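Local coordinates for putative amidohydrolase (Unidentified, PDB 3MKV), which probably acts as a zinc-dependent prolidase of the amidohydrolase superfamily, hydrolysing dipeptides that end in proline, at residues F8-L14 with G54-P59; A47-D51 with V412-E416; E125-L129 with M405-R409. All blocks are in the same frame, centred on the assembly; numbering follows the deposited sequence. Where two conformers were deposited one is given.

From the N terminus the chain passes first through 8-14, and interaction 1 closes a loop of 39 helix-free residues when 54-59 returns to pair with it. Before that loop closes, 47-51 opens interaction 2, which finishes only at the last modelled residues, so the two contacts cross. In the conformer given, Arg9 joins them by a salt bridge to Asp51. Interaction 3 falls wholly within the long loop of interaction 2 and follows interaction 1 in series. Interactions 1 and 2 tie the N- and C-terminal strands into a small beta domain beside the barrel; interaction 3 joins that domain to strand 128-131, while Phe8 packs on Met405.

Interaction 1. Residues F8-L14 with G54-P59; sequences FRNGALL and GKTIMP
With chi1 at -57°, CG1 of Ile57 stands anti to the carbonyl carbon, and the extended chi2 (174°) carries CD1 on to Phe8, where it lies 3.6 Å from Phe8 CB. A similar first torsion in Phe8 sets CG of Phe8 beside its backbone N, anti to the carbonyl carbon, and the same Ile57 methyl also reaches Phe8 CG and CD1, approaching the ring obliquely. Ile27 and Val380, from two flanking strands, touch both side chains and extend this apolar cluster.

The backbones meet further along as parallel beta strands. Ala12 is hydrogen-bonded to the two residues on either side of its partner Thr56: its N gives to Lys55 O (3.0 Å), and its O accepts from Ile57 N (2.8 Å). Ile57 O then takes Leu14 N at 2.9 Å. Asn10 and Gly11 form the corner at which the chain leaves the sheet of strand 5-9 for that of strand 12-13, a change of sheet within the small beta domain that flanks the amidohydrolase TIM barrel. At this corner Gly54 N donates a hydrogen bond to Asn10 O, and Gly11 CA passes 3.4 Å from Lys55 O. Strand 56-63 runs on toward His65 and His67, two of the zinc ligands.

Beyond the paired residues, Leu14 and Met58 lie side by side and point the same way, their CB atoms 3.7 Å apart. Leu13 instead brings CD1 to within 3.4 Å of Ile57 O. Thr56 OG1 is hydrogen-bonded to Gly385 O, linking this strand to the chain just after strand 380-383.

Interaction 2. Residues A47-D51 with V412-E416; sequences AHVID and VNELE
The imidazole of His48 and the carboxylate of Glu416 lie almost in one plane, 21° apart, and meet edge on: Glu416 OE1 sits at the ring's NE2 edge, in the plane of the ring. His48 NE2 donates to the syn lone pair of Glu416 OE1 over 3.1 Å, although the bond is bent, with an angle at the hydrogen of 141°. The ring of Phe6, from the adjacent strand 5-9, meets the imidazole at a slant. With CG anti to the backbone N (chi1 168°), the ring reaches toward the C-terminal segment, while the extended Glu416 slides past it in the opposite direction. So close a carboxylate would tend to favour a protonated imidazole.

Glu416 OE2 lies at the outer edge of strand 48-51, the edge not paired with strand 5-9, 3.6 Å from Val49 O and 3.8 Å from Ile50 CG1, the isoleucine crossing the glutamate at about a right angle. Water 1 donates to Glu416 OE2 at 3.2 Å and accepts from Asp51 N, but the latter separation is implausibly short, so the water's position and this bridge are doubtful.

Strand 48-51 is one of the two outermost strands of a four-stranded mixed sheet in this chain, whereas 412-413 ends a strand of the other sheet of the small beta domain. The contact thus joins an N-terminal sheet to the final modelled turn of the chain. That turn is an Asx turn: Asn413 OD1 accepts Leu415 N at 3.1 Å, the donor lying above the carbonyl plane.

Leu415 adds a thin apolar contact, its CD1 lying 4.3 Å from Ile50 CG2, and it also touches Lys55 and Pro402. The carboxylate of Asp51 leads away from the C-terminal segment and forms its salt bridge with Arg9 in the conformer given.

Interaction 3. Residues E125-L129 with M405-R409; sequences EGPRL and MKDGR
Arg128 and Asp407 set their flat groups almost perpendicular, the guanidinium and carboxylate planes 85° apart. Asp407 OD2 lies at the edge of the guanidinium, in its plane, and forms a salt bridge with Arg128 NH2 at 2.7 Å; seen from the aspartate, NH2 comes from well above the carboxylate plane, 51° out of it. A bend at chi3 (-55°) turns the arginine's end toward this partner. Water 2, also at the guanidinium edge, accepts from Arg128 NE at 2.7 Å and can donate to Asp407 OD2, adding a second, indirect link.

Lys406 takes a different course: in the conformer given, it extends up to the carbonyl of Gly126, Lys406 CD lying 3.4 Å from Gly126 O and NZ donating to that oxygen at 2.6 Å. The two cationic ends remain apart, Lys406 NZ 6.5 Å from Arg128 NH2.

Lys406 to Arg409 form the type I' turn of the hairpin between strands 403-406 and 409-413. Arg128 opens strand 128-131, beside strand 102-107; its NH1 forms a salt bridge with Asp379 and a hydrogen bond with Thr104 OG1. Asp379 also accepts Asp407 N, binding both segments, and helix 113-120 touches both, Glu120 on Arg128 and Val119 on Lys406.

Interaction 1. Residues F8-L14 with G54-P59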
loop_
_atom_site.group_PDB
_atom_site.type_symbol
_atom_site.label_atom_id
_atom_site.label_comp_id
_atom_site.label_asym_id
_atom_site.label_seq_id
_atom_site.Cartn_x
_atom_site.Cartn_y
_atom_site.Cartn_z
ATOM N N PHE A 8 -19.481 4.231 60.288
ATOM C CA PHE A 8 -20.811 4.784 60.117
ATOM C C PHE A 8 -21.682 4.341 61.281
ATOM O O PHE A 8 -21.731 3.150 61.606
ATOM C CB PHE A 8 -21.410 4.301 58.803
ATOM C CG PHE A 8 -20.737 4.871 57.587
ATOM C CD1 PHE A 8 -21.253 5.990 56.956
ATOM C CD2 PHE A 8 -19.594 4.286 57.074
ATOM C CE1 PHE A 8 -20.643 6.514 55.836
ATOM C CE2 PHE A 8 -18.977 4.808 55.959
ATOM C CZ PHE A 8 -19.500 5.924 55.340
ATOM N N ARG A 9 -22.361 5.287 61.912
ATOM C CA ARG A 9 -23.181 5.025 63.087
ATOM C C ARG A 9 -24.486 5.841 63.086
ATOM O O ARG A 9 -24.534 6.925 62.545
ATOM C CB ARG A 9 -22.366 5.358 64.341
ATOM C CG ARG A 9 -22.959 4.855 65.646
ATOM C CD ARG A 9 -22.152 5.336 66.851
ATOM N NE ARG A 9 -22.240 6.784 67.039
ATOM C CZ ARG A 9 -23.322 7.415 67.485
ATOM N NH1 ARG A 9 -23.311 8.738 67.628
ATOM N NH2 ARG A 9 -24.416 6.725 67.788
ATOM N N ASN A 10 -25.505 5.338 63.759
ATOM C CA ASN A 10 -26.751 6.083 63.938
ATOM C C ASN A 10 -27.573 6.346 62.670
ATOM O O ASN A 10 -28.080 7.459 62.462
ATOM C CB ASN A 10 -26.469 7.408 64.637
ATOM C CG ASN A 10 -27.655 7.902 65.432
ATOM O OD1 ASN A 10 -28.277 7.135 66.172
ATOM N ND2 ASN A 10 -27.982 9.184 65.284
ATOM N N GLY A 11 -27.729 5.322 61.834
ATOM C CA GLY A 11 -28.529 5.461 60.625
ATOM C C GLY A 11 -29.300 4.214 60.231
ATOM O O GLY A 11 -29.151 3.148 60.838
ATOM N N ALA A 12 -30.143 4.356 59.215
ATOM C CA ALA A 12 -30.803 3.216 58.612
ATOM C C ALA A 12 -29.847 2.620 57.589
ATOM O O ALA A 12 -29.039 3.335 57.002
ATOM C CB ALA A 12 -32.099 3.645 57.947
ATOM N N LEU A 13 -29.934 1.309 57.395
ATOM C CA LEU A 13 -29.101 0.607 56.433
ATOM C C LEU A 13 -29.990 0.047 55.355
ATOM O O LEU A 13 -30.973 -0.619 55.651
ATOM C CB LEU A 13 -28.354 -0.543 57.099
ATOM C CG LEU A 13 -27.492 -1.387 56.165
ATOM C CD1 LEU A 13 -26.568 -0.491 55.355
ATOM C CD2 LEU A 13 -26.700 -2.408 56.947
ATOM N N LEU A 14 -29.651 0.326 54.102
ATOM C CA LEU A 14 -30.392 -0.221 52.975
ATOM C C LEU A 14 -29.679 -1.471 52.482
ATOM O O LEU A 14 -28.556 -1.403 51.976
ATOM C CB LEU A 14 -30.501 0.812 51.862
ATOM C CG LEU A 14 -31.546 0.572 50.775
ATOM C CD1 LEU A 14 -31.738 1.851 49.970
ATOM C CD2 LEU A 14 -31.161 -0.606 49.870
ATOM N N GLY A 54 -29.665 9.779 61.702
ATOM C CA GLY A 54 -30.853 9.052 61.267
ATOM C C GLY A 54 -31.132 9.126 59.777
ATOM O O GLY A 54 -32.283 9.031 59.351
ATOM N N LYS A 55 -30.082 9.298 58.979
ATOM C CA LYS A 55 -30.220 9.280 57.527
ATOM C C LYS A 55 -29.934 7.881 56.990
ATOM O O LYS A 55 -29.594 6.968 57.754
ATOM C CB LYS A 55 -29.300 10.313 56.881
ATOM C CG LYS A 55 -29.967 11.650 56.651
ATOM C CD LYS A 55 -28.966 12.792 56.616
ATOM C CE LYS A 55 -28.407 13.058 57.998
ATOM N NZ LYS A 55 -28.320 14.520 58.278
ATOM N N THR A 56 -30.070 7.715 55.677
ATOM C CA THR A 56 -29.947 6.390 55.072
ATOM C C THR A 56 -28.554 6.096 54.526
ATOM O O THR A 56 -27.973 6.879 53.769
ATOM C CB THR A 56 -30.994 6.167 53.966
ATOM O OG1 THR A 56 -32.298 6.500 54.465
ATOM C CG2 THR A 56 -30.978 4.717 53.516
ATOM N N ILE A 57 -28.018 4.958 54.935
ATOM C CA ILE A 57 -26.756 4.492 54.414
ATOM C C ILE A 57 -27.052 3.374 53.421
ATOM O O ILE A 57 -27.605 2.335 53.785
ATOM C CB ILE A 57 -25.838 3.999 55.546
ATOM C CG1 ILE A 57 -25.631 5.115 56.572
ATOM C CG2 ILE A 57 -24.492 3.529 54.994
ATOM C CD1 ILE A 57 -24.853 4.693 57.798
ATOM N N MET A 58 -26.705 3.606 52.159
ATOM C CA MET A 58 -26.972 2.633 51.099
ATOM C C MET A 58 -25.729 2.382 50.238
ATOM O O MET A 58 -24.804 3.200 50.213
ATOM C CB MET A 58 -28.141 3.102 50.216
ATOM C CG MET A 58 -27.837 4.343 49.394
ATOM S SD MET A 58 -29.069 4.678 48.127
ATOM C CE MET A 58 -28.852 3.212 47.126
ATOM N N PRO A 59 -25.719 1.262 49.500
ATOM C CA PRO A 59 -24.560 0.945 48.663
ATOM C C PRO A 59 -24.414 1.933 47.506
ATOM O O PRO A 59 -25.393 2.564 47.097
ATOM C CB PRO A 59 -24.880 -0.444 48.111
ATOM C CG PRO A 59 -26.090 -0.922 48.865
ATOM C CD PRO A 59 -26.802 0.273 49.372
#

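Interaction 2. Residues A47-D51 with V412-E416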
loop_
_atom_site.group_PDB
_atom_site.type_symbol
_atom_site.label_atom_id
_atom_site.label_comp_id
_atom_site.label_asym_id
_atom_site.label_seq_id
_atom_site.Cartn_x
_atom_site.Cartn_y
_atom_site.Cartn_z
ATOM N N ALA A 47 -10.888 4.330 64.448
ATOM C CA ALA A 47 -11.969 4.686 63.540
ATOM C C ALA A 47 -12.320 6.174 63.551
ATOM O O ALA A 47 -12.401 6.794 64.605
ATOM C CB ALA A 47 -13.206 3.851 63.847
ATOM N N HIS A 48 -12.518 6.737 62.361
ATOM C CA HIS A 48 -13.104 8.060 62.219
ATOM C C HIS A 48 -14.613 7.870 62.100
ATOM O O HIS A 48 -15.104 7.311 61.121
ATOM C CB HIS A 48 -12.549 8.762 60.982
ATOM C CG HIS A 48 -13.295 10.005 60.605
ATOM N ND1 HIS A 48 -12.693 11.245 60.544
ATOM C CD2 HIS A 48 -14.592 10.200 60.266
ATOM C CE1 HIS A 48 -13.588 12.148 60.183
ATOM N NE2 HIS A 48 -14.748 11.541 60.009
ATOM N N VAL A 49 -15.343 8.323 63.113
ATOM C CA VAL A 49 -16.773 8.052 63.217
ATOM C C VAL A 49 -17.625 8.998 62.382
ATOM O O VAL A 49 -17.422 10.211 62.393
ATOM C CB VAL A 49 -17.249 8.121 64.689
ATOM C CG1 VAL A 49 -18.781 8.212 64.770
ATOM C CG2 VAL A 49 -16.723 6.928 65.473
ATOM N N ILE A 50 -18.597 8.434 61.673
ATOM C CA ILE A 50 -19.519 9.240 60.884
ATOM C C ILE A 50 -20.948 9.117 61.410
ATOM O O ILE A 50 -21.563 8.053 61.353
ATOM C CB ILE A 50 -19.435 8.878 59.388
ATOM C CG1 ILE A 50 -18.019 9.167 58.871
ATOM C CG2 ILE A 50 -20.486 9.644 58.592
ATOM C CD1 ILE A 50 -17.713 8.609 57.503
ATOM N N ASP A 51 -21.469 10.218 61.937
ATOM C CA ASP A 51 -22.796 10.213 62.523
ATOM C C ASP A 51 -23.821 10.647 61.492
ATOM O O ASP A 51 -23.777 11.768 60.988
ATOM C CB ASP A 51 -22.841 11.124 63.750
ATOM C CG ASP A 51 -23.920 10.719 64.738
ATOM O OD1 ASP A 51 -25.093 10.587 64.323
ATOM O OD2 ASP A 51 -23.586 10.540 65.932
ATOM N N VAL A 412 -17.265 13.321 48.652
ATOM C CA VAL A 412 -18.229 14.339 49.018
ATOM C C VAL A 412 -18.795 14.032 50.395
ATOM O O VAL A 412 -19.498 13.040 50.582
ATOM C CB VAL A 412 -19.381 14.390 48.014
ATOM C CG1 VAL A 412 -20.637 14.943 48.663
ATOM C CG2 VAL A 412 -18.985 15.218 46.813
ATOM N N ASN A 413 -18.479 14.887 51.358
ATOM C CA ASN A 413 -19.016 14.751 52.701
ATOM C C ASN A 413 -19.466 16.089 53.273
ATOM O O ASN A 413 -18.703 16.773 53.949
ATOM C CB ASN A 413 -17.974 14.128 53.621
ATOM C CG ASN A 413 -18.441 14.051 55.054
ATOM O OD1 ASN A 413 -19.616 14.276 55.346
ATOM N ND2 ASN A 413 -17.524 13.730 55.960
ATOM N N GLU A 414 -20.708 16.465 53.005
ATOM C CA GLU A 414 -21.220 17.718 53.535
ATOM C C GLU A 414 -22.093 17.491 54.766
ATOM O O GLU A 414 -23.169 18.074 54.905
ATOM C CB GLU A 414 -21.966 18.502 52.457
ATOM C CG GLU A 414 -23.051 17.736 51.763
ATOM C CD GLU A 414 -23.426 18.379 50.452
ATOM O OE1 GLU A 414 -24.619 18.333 50.076
ATOM O OE2 GLU A 414 -22.521 18.942 49.800
ATOM N N LEU A 415 -21.619 16.617 55.645
ATOM C CA LEU A 415 -22.236 16.400 56.940
ATOM C C LEU A 415 -21.335 17.043 57.984
ATOM O O LEU A 415 -21.812 17.628 58.956
ATOM C CB LEU A 415 -22.347 14.906 57.231
ATOM C CG LEU A 415 -23.197 14.036 56.307
ATOM C CD1 LEU A 415 -23.038 12.574 56.685
ATOM C CD2 LEU A 415 -24.659 14.457 56.375
ATOM N N GLU A 416 -20.026 16.928 57.763
ATOM C CA GLU A 416 -19.022 17.439 58.690
ATOM C C GLU A 416 -18.261 18.619 58.086
ATOM O O GLU A 416 -18.865 19.571 57.582
ATOM C CB GLU A 416 -18.044 16.324 59.062
ATOM C CG GLU A 416 -18.716 14.978 59.294
ATOM C CD GLU A 416 -17.726 13.858 59.571
ATOM O OE1 GLU A 416 -16.505 14.061 59.378
ATOM O OE2 GLU A 416 -18.173 12.769 59.985
HETATM O O HOH W 1 -20.570 12.443 62.058
#

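Interaction 3. Residues E125-L129 with M405-R409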
loop_
_atom_site.group_PDB
_atom_site.type_symbol
_atom_site.label_atom_id
_atom_site.label_comp_id
_atom_site.label_asym_id
_atom_site.label_seq_id
_atom_site.Cartn_x
_atom_site.Cartn_y
_atom_site.Cartn_z
ATOM N N GLU A 125 -11.155 12.226 39.140
ATOM C CA GLU A 125 -12.171 11.641 40.006
ATOM C C GLU A 125 -13.377 11.210 39.189
ATOM O O GLU A 125 -13.833 11.936 38.302
ATOM C CB GLU A 125 -12.630 12.633 41.071
ATOM C CG GLU A 125 -11.624 12.907 42.169
ATOM C CD GLU A 125 -12.066 14.054 43.056
ATOM O OE1 GLU A 125 -13.051 14.734 42.691
ATOM O OE2 GLU A 125 -11.438 14.277 44.114
ATOM N N GLY A 126 -13.894 10.029 39.487
ATOM C CA GLY A 126 -15.086 9.560 38.818
ATOM C C GLY A 126 -15.476 8.180 39.281
ATOM O O GLY A 126 -14.872 7.623 40.198
ATOM N N PRO A 127 -16.489 7.609 38.633
ATOM C CA PRO A 127 -16.914 6.269 38.986
ATOM C C PRO A 127 -15.818 5.268 38.622
ATOM O O PRO A 127 -15.038 5.509 37.709
ATOM C CB PRO A 127 -18.140 6.039 38.096
ATOM C CG PRO A 127 -18.507 7.371 37.536
ATOM C CD PRO A 127 -17.255 8.179 37.515
ATOM N N ARG A 128 -15.752 4.161 39.345
ATOM C CA ARG A 128 -14.952 3.038 38.925
ATOM C C ARG A 128 -15.471 2.642 37.553
ATOM O O ARG A 128 -16.684 2.625 37.325
ATOM C CB ARG A 128 -15.110 1.888 39.917
ATOM C CG ARG A 128 -14.543 0.579 39.434
ATOM C CD ARG A 128 -14.793 -0.518 40.444
ATOM N NE ARG A 128 -14.289 -0.180 41.773
ATOM C CZ ARG A 128 -15.014 0.419 42.711
ATOM N NH1 ARG A 128 -16.272 0.753 42.458
ATOM N NH2 ARG A 128 -14.481 0.680 43.900
ATOM N N LEU A 129 -14.560 2.347 36.629
ATOM C CA LEU A 129 -14.941 2.172 35.220
ATOM C C LEU A 129 -14.800 0.745 34.738
ATOM O O LEU A 129 -13.732 0.152 34.827
ATOM C CB LEU A 129 -14.113 3.086 34.320
ATOM C CG LEU A 129 -14.330 4.603 34.340
ATOM C CD1 LEU A 129 -13.527 5.237 33.211
ATOM C CD2 LEU A 129 -15.798 4.958 34.191
ATOM N N MET A 405 -18.877 7.895 49.122
ATOM C CA MET A 405 -17.634 7.204 49.427
ATOM C C MET A 405 -17.345 6.168 48.348
ATOM O O MET A 405 -18.180 5.310 48.077
ATOM C CB MET A 405 -17.734 6.518 50.807
ATOM C CG MET A 405 -16.471 5.796 51.269
ATOM S SD MET A 405 -16.503 5.174 52.978
ATOM C CE MET A 405 -16.890 3.466 52.764
ATOM N N LYS A 406 -16.164 6.236 47.740
ATOM C CA LYS A 406 -15.721 5.259 46.766
ATOM C C LYS A 406 -14.379 4.714 47.190
ATOM O O LYS A 406 -13.488 5.497 47.439
ATOM C CB LYS A 406 -15.642 5.865 45.363
ATOM C CG LYS A 406 -14.750 5.111 44.383
ATOM C CD LYS A 406 -14.416 5.981 43.180
ATOM C CE LYS A 406 -13.203 5.474 42.424
ATOM N NZ LYS A 406 -12.844 6.369 41.293
ATOM N N ASP A 407 -14.227 3.397 47.253
ATOM C CA ASP A 407 -12.972 2.775 47.666
ATOM C C ASP A 407 -12.513 3.270 49.038
ATOM O O ASP A 407 -11.312 3.466 49.258
ATOM C CB ASP A 407 -11.860 3.043 46.640
ATOM C CG ASP A 407 -11.998 2.197 45.385
ATOM O OD1 ASP A 407 -11.820 2.749 44.276
ATOM O OD2 ASP A 407 -12.287 0.985 45.504
ATOM N N GLY A 408 -13.460 3.470 49.954
ATOM C CA GLY A 408 -13.125 3.893 51.313
ATOM C C GLY A 408 -12.601 5.319 51.454
ATOM O O GLY A 408 -12.017 5.673 52.477
ATOM N N ARG A 409 -12.797 6.143 50.429
ATOM C CA ARG A 409 -12.441 7.550 50.512
ATOM C C ARG A 409 -13.684 8.377 50.264
ATOM O O ARG A 409 -14.574 7.965 49.531
ATOM C CB ARG A 409 -11.352 7.921 49.499
ATOM C CG ARG A 409 -10.187 6.943 49.436
ATOM C CD ARG A 409 -8.990 7.509 48.677
ATOM N NE ARG A 409 -8.212 8.438 49.497
ATOM C CZ ARG A 409 -6.917 8.697 49.319
ATOM N NH1 ARG A 409 -6.244 8.091 48.348
ATOM N NH2 ARG A 409 -6.291 9.556 50.116
HETATM O O HOH W 2 -11.704 -0.145 42.708
#